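Local coordinates for putative lipoprotein (Bacteroides ovatus, PDB 3OQQ) that is of unknown function but is probably an extracellular lipoprotein that binds calcium ions, at residues T209-L214 against R300-L305. Sequence-based numbering, arbitrary orientation.
Sequences TASLIL and RAEVRL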
ATOM      1  N   THR A 209      -7.453   1.393  15.992  1.00 23.82           N
ATOM      2  CA  THR A 209      -7.782  -0.017  16.171  1.00 23.18           C
ATOM      3  C   THR A 209      -6.650  -0.752  15.480  1.00 24.91           C
ATOM      4  O   THR A 209      -6.367  -0.451  14.328  1.00 24.71           O
ATOM      5  CB  THR A 209      -9.181  -0.378  15.696  1.00 28.64           C
ATOM      6  OG1 THR A 209     -10.116   0.192  16.608  1.00 27.98           O
ATOM      7  CG2 THR A 209      -9.405  -1.899  15.624  1.00 23.50           C
ATOM      8  N   ALA A 210      -5.936  -1.636  16.197  1.00 21.47           N
ATOM      9  CA  ALA A 210      -4.816  -2.351  15.581  1.00 19.60           C
ATOM     10  C   ALA A 210      -4.979  -3.837  15.821  1.00 22.33           C
ATOM     11  O   ALA A 210      -5.254  -4.232  16.952  1.00 20.73           O
ATOM     12  CB  ALA A 210      -3.491  -1.843  16.138  1.00 20.16           C
ATOM     13  N   SER A 211      -4.835  -4.650  14.752  1.00 19.09           N
ATOM     14  CA  SER A 211      -4.981  -6.113  14.788  1.00 17.90           C
ATOM     15  C   SER A 211      -3.876  -6.840  14.068  1.00 20.52           C
ATOM     16  O   SER A 211      -3.373  -6.388  13.030  1.00 19.14           O
ATOM     17  CB  SER A 211      -6.305  -6.547  14.147  1.00 21.49           C
ATOM     18  OG  SER A 211      -7.417  -5.770  14.560  1.00 27.03           O
ATOM     19  N   LEU A 212      -3.503  -7.983  14.633  1.00 17.59           N
ATOM     20  CA  LEU A 212      -2.593  -8.970  14.053  1.00 16.10           C
ATOM     21  C   LEU A 212      -3.473 -10.113  13.671  1.00 22.02           C
ATOM     22  O   LEU A 212      -4.288 -10.549  14.494  1.00 23.95           O
ATOM     23  CB  LEU A 212      -1.513  -9.387  15.040  1.00 15.26           C
ATOM     24  CG  LEU A 212      -0.389  -8.367  15.220  1.00 19.35           C
ATOM     25  CD1 LEU A 212       0.487  -8.739  16.418  1.00 18.34           C
ATOM     26  CD2 LEU A 212       0.417  -8.216  13.921  1.00 19.04           C
ATOM     27  N   ILE A 213      -3.407 -10.534  12.415  1.00 17.87           N
ATOM     28  CA  ILE A 213      -4.333 -11.518  11.836  1.00 17.59           C
ATOM     29  C   ILE A 213      -3.598 -12.468  10.902  1.00 23.46           C
ATOM     30  O   ILE A 213      -2.630 -12.059  10.261  1.00 24.12           O
ATOM     31  CB  ILE A 213      -5.457 -10.732  11.013  1.00 19.86           C
ATOM     32  CG1 ILE A 213      -6.309  -9.773  11.845  1.00 19.63           C
ATOM     33  CG2 ILE A 213      -6.388 -11.653  10.185  1.00 20.23           C
ATOM     34  CD1 ILE A 213      -7.020  -8.731  10.958  1.00 22.22           C
ATOM     35  N   LEU A 214      -4.095 -13.713  10.779  1.00 21.61           N
ATOM     36  CA  LEU A 214      -3.659 -14.698   9.777  1.00 21.19           C
ATOM     37  C   LEU A 214      -4.722 -14.681   8.689  1.00 24.64           C
ATOM     38  O   LEU A 214      -5.892 -14.992   8.954  1.00 21.87           O
ATOM     39  CB  LEU A 214      -3.425 -16.102  10.363  1.00 21.24           C
ATOM     40  CG  LEU A 214      -2.226 -16.235  11.319  1.00 24.06           C
ATOM     41  CD1 LEU A 214      -2.015 -17.714  11.701  1.00 24.63           C
ATOM     42  CD2 LEU A 214      -0.917 -15.650  10.689  1.00 21.78           C
ATOM     43  N   ARG A 300      -0.983 -10.710   8.705  1.00 18.79           N
ATOM     44  CA  ARG A 300      -1.610  -9.431   8.393  1.00 16.65           C
ATOM     45  C   ARG A 300      -1.609  -8.476   9.566  1.00 20.35           C
ATOM     46  O   ARG A 300      -2.025  -8.862  10.669  1.00 19.00           O
ATOM     47  CB  ARG A 300      -3.075  -9.671   7.898  1.00 16.39           C
ATOM     48  CG  ARG A 300      -4.014  -8.427   7.996  1.00 19.47           C
ATOM     49  CD  ARG A 300      -5.342  -8.642   7.293  1.00 22.43           C
ATOM     50  NE  ARG A 300      -5.179  -8.587   5.835  1.00 23.71           N
ATOM     51  CZ  ARG A 300      -6.181  -8.467   4.961  1.00 33.39           C
ATOM     52  NH1 ARG A 300      -7.441  -8.418   5.384  1.00 19.68           N
ATOM     53  NH2 ARG A 300      -5.930  -8.394   3.662  1.00 19.10           N
ATOM     54  N   ALA A 301      -1.162  -7.221   9.326  1.00 16.78           N
ATOM     55  CA  ALA A 301      -1.350  -6.124  10.264  1.00 17.94           C
ATOM     56  C   ALA A 301      -2.537  -5.305   9.733  1.00 23.18           C
ATOM     57  O   ALA A 301      -2.595  -5.003   8.532  1.00 21.75           O
ATOM     58  CB  ALA A 301      -0.094  -5.259  10.408  1.00 18.45           C
ATOM     59  N   GLU A 302      -3.521  -5.019  10.592  1.00 19.40           N
ATOM     60  CA  GLU A 302      -4.692  -4.253  10.172  1.00 19.42           C
ATOM     61  C   GLU A 302      -4.861  -3.056  11.095  1.00 24.46           C
ATOM     62  O   GLU A 302      -4.882  -3.217  12.317  1.00 25.60           O
ATOM     63  CB  GLU A 302      -5.958  -5.109  10.128  1.00 21.26           C
ATOM     64  CG  GLU A 302      -7.155  -4.339   9.586  1.00 31.09           C
ATOM     65  CD  GLU A 302      -8.469  -5.090   9.647  1.00 44.64           C
ATOM     66  OE1 GLU A 302      -8.751  -5.861   8.704  1.00 35.71           O
ATOM     67  OE2 GLU A 302      -9.204  -4.926  10.645  1.00 38.49           O
ATOM     68  N   VAL A 303      -4.927  -1.851  10.507  1.00 19.53           N
ATOM     69  CA  VAL A 303      -5.017  -0.605  11.275  1.00 17.91           C
ATOM     70  C   VAL A 303      -6.192   0.219  10.801  1.00 21.90           C
ATOM     71  O   VAL A 303      -6.308   0.541   9.618  1.00 20.49           O
ATOM     72  CB  VAL A 303      -3.710   0.231  11.199  1.00 20.53           C
ATOM     73  CG1 VAL A 303      -3.811   1.488  12.080  1.00 20.77           C
ATOM     74  CG2 VAL A 303      -2.481  -0.596  11.589  1.00 19.09           C
ATOM     75  N   ARG A 304      -7.066   0.552  11.738  1.00 20.60           N
ATOM     76  CA  ARG A 304      -8.182   1.452  11.509  1.00 21.63           C
ATOM     77  C   ARG A 304      -7.897   2.734  12.283  1.00 26.53           C
ATOM     78  O   ARG A 304      -7.692   2.688  13.501  1.00 25.50           O
ATOM     79  CB  ARG A 304      -9.498   0.799  11.951  1.00 25.20           C
ATOM     80  CG  ARG A 304     -10.736   1.617  11.619  1.00 36.79           C
ATOM     81  CD  ARG A 304     -11.953   0.915  12.149  1.00 46.21           C
ATOM     82  NE  ARG A 304     -13.162   1.731  12.046  1.00 47.24           N
ATOM     83  CZ  ARG A 304     -14.126   1.740  12.959  1.00 60.17           C
ATOM     84  NH1 ARG A 304     -14.015   1.005  14.057  1.00 39.08           N
ATOM     85  NH2 ARG A 304     -15.204   2.495  12.788  1.00 53.06           N
ATOM     86  N   LEU A 305      -7.804   3.861  11.578  1.00 23.88           N
ATOM     87  CA  LEU A 305      -7.579   5.164  12.219  1.00 23.64           C
ATOM     88  C   LEU A 305      -8.830   6.001  12.030  1.00 27.81           C
ATOM     89  O   LEU A 305      -9.224   6.236  10.888  1.00 26.31           O
ATOM     90  CB  LEU A 305      -6.349   5.891  11.656  1.00 23.46           C
ATOM     91  CG  LEU A 305      -5.043   5.105  11.609  1.00 27.88           C
ATOM     92  CD1 LEU A 305      -4.064   5.805  10.766  1.00 28.83           C
ATOM     93  CD2 LEU A 305      -4.447   4.903  12.991  1.00 26.11           C
TER
HETATM   94  O   HOH W   1     -12.516  -0.688  15.515  1.00 37.13           O
HETATM   95  O   HOH W   2      -7.606  -3.585  13.204  1.00 24.35           O
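Thr209, Ser211 and Ile213 pair with Arg304, Glu302 and Arg300 through reciprocal backbone hydrogen bonds, six in all, between antiparallel strands (171° between their directions). The shortest runs from Arg300 N to Ile213 O (2.6 Å). At the intervening non-hydrogen-bonded pairs, Ala210–Val303 and Leu212–Ala301, CA-H groups lean on carbonyls, as Val303 CA does on Thr209 O (3.3 Å).

Apolar contact gathers around Ile213. With CG1 beside its backbone N (chi1 -61°), Ile213 lies alongside the aliphatic part of Arg300 and crosses Glu302, its CD1 reaching Glu302 CB at 3.9 Å and Arg300 CD at 4.0 Å. The Arg300 chain then bends at chi3, and its NE forms a salt bridge with Asp181 on strand 173-184, next to that of Arg300.

Water adds polar links on this face. One molecule joins Thr209 OG1, also hydrogen-bonded to Leu229 N on strand 221-230, to Arg304 NH1 (2.7 Å from NH1 to the water), in the guanidinium plane; Arg304 NH2 also forms a salt bridge with Glu175. Another bridges Ser211 OG and Glu302 O, with a weak bond to Glu302 OE2.

Ala210, Leu212, Ala301 and Val303 face strand 253-263 of a second sheet, and such face-to-face packing of antiparallel sheets is characteristic of a beta-sandwich.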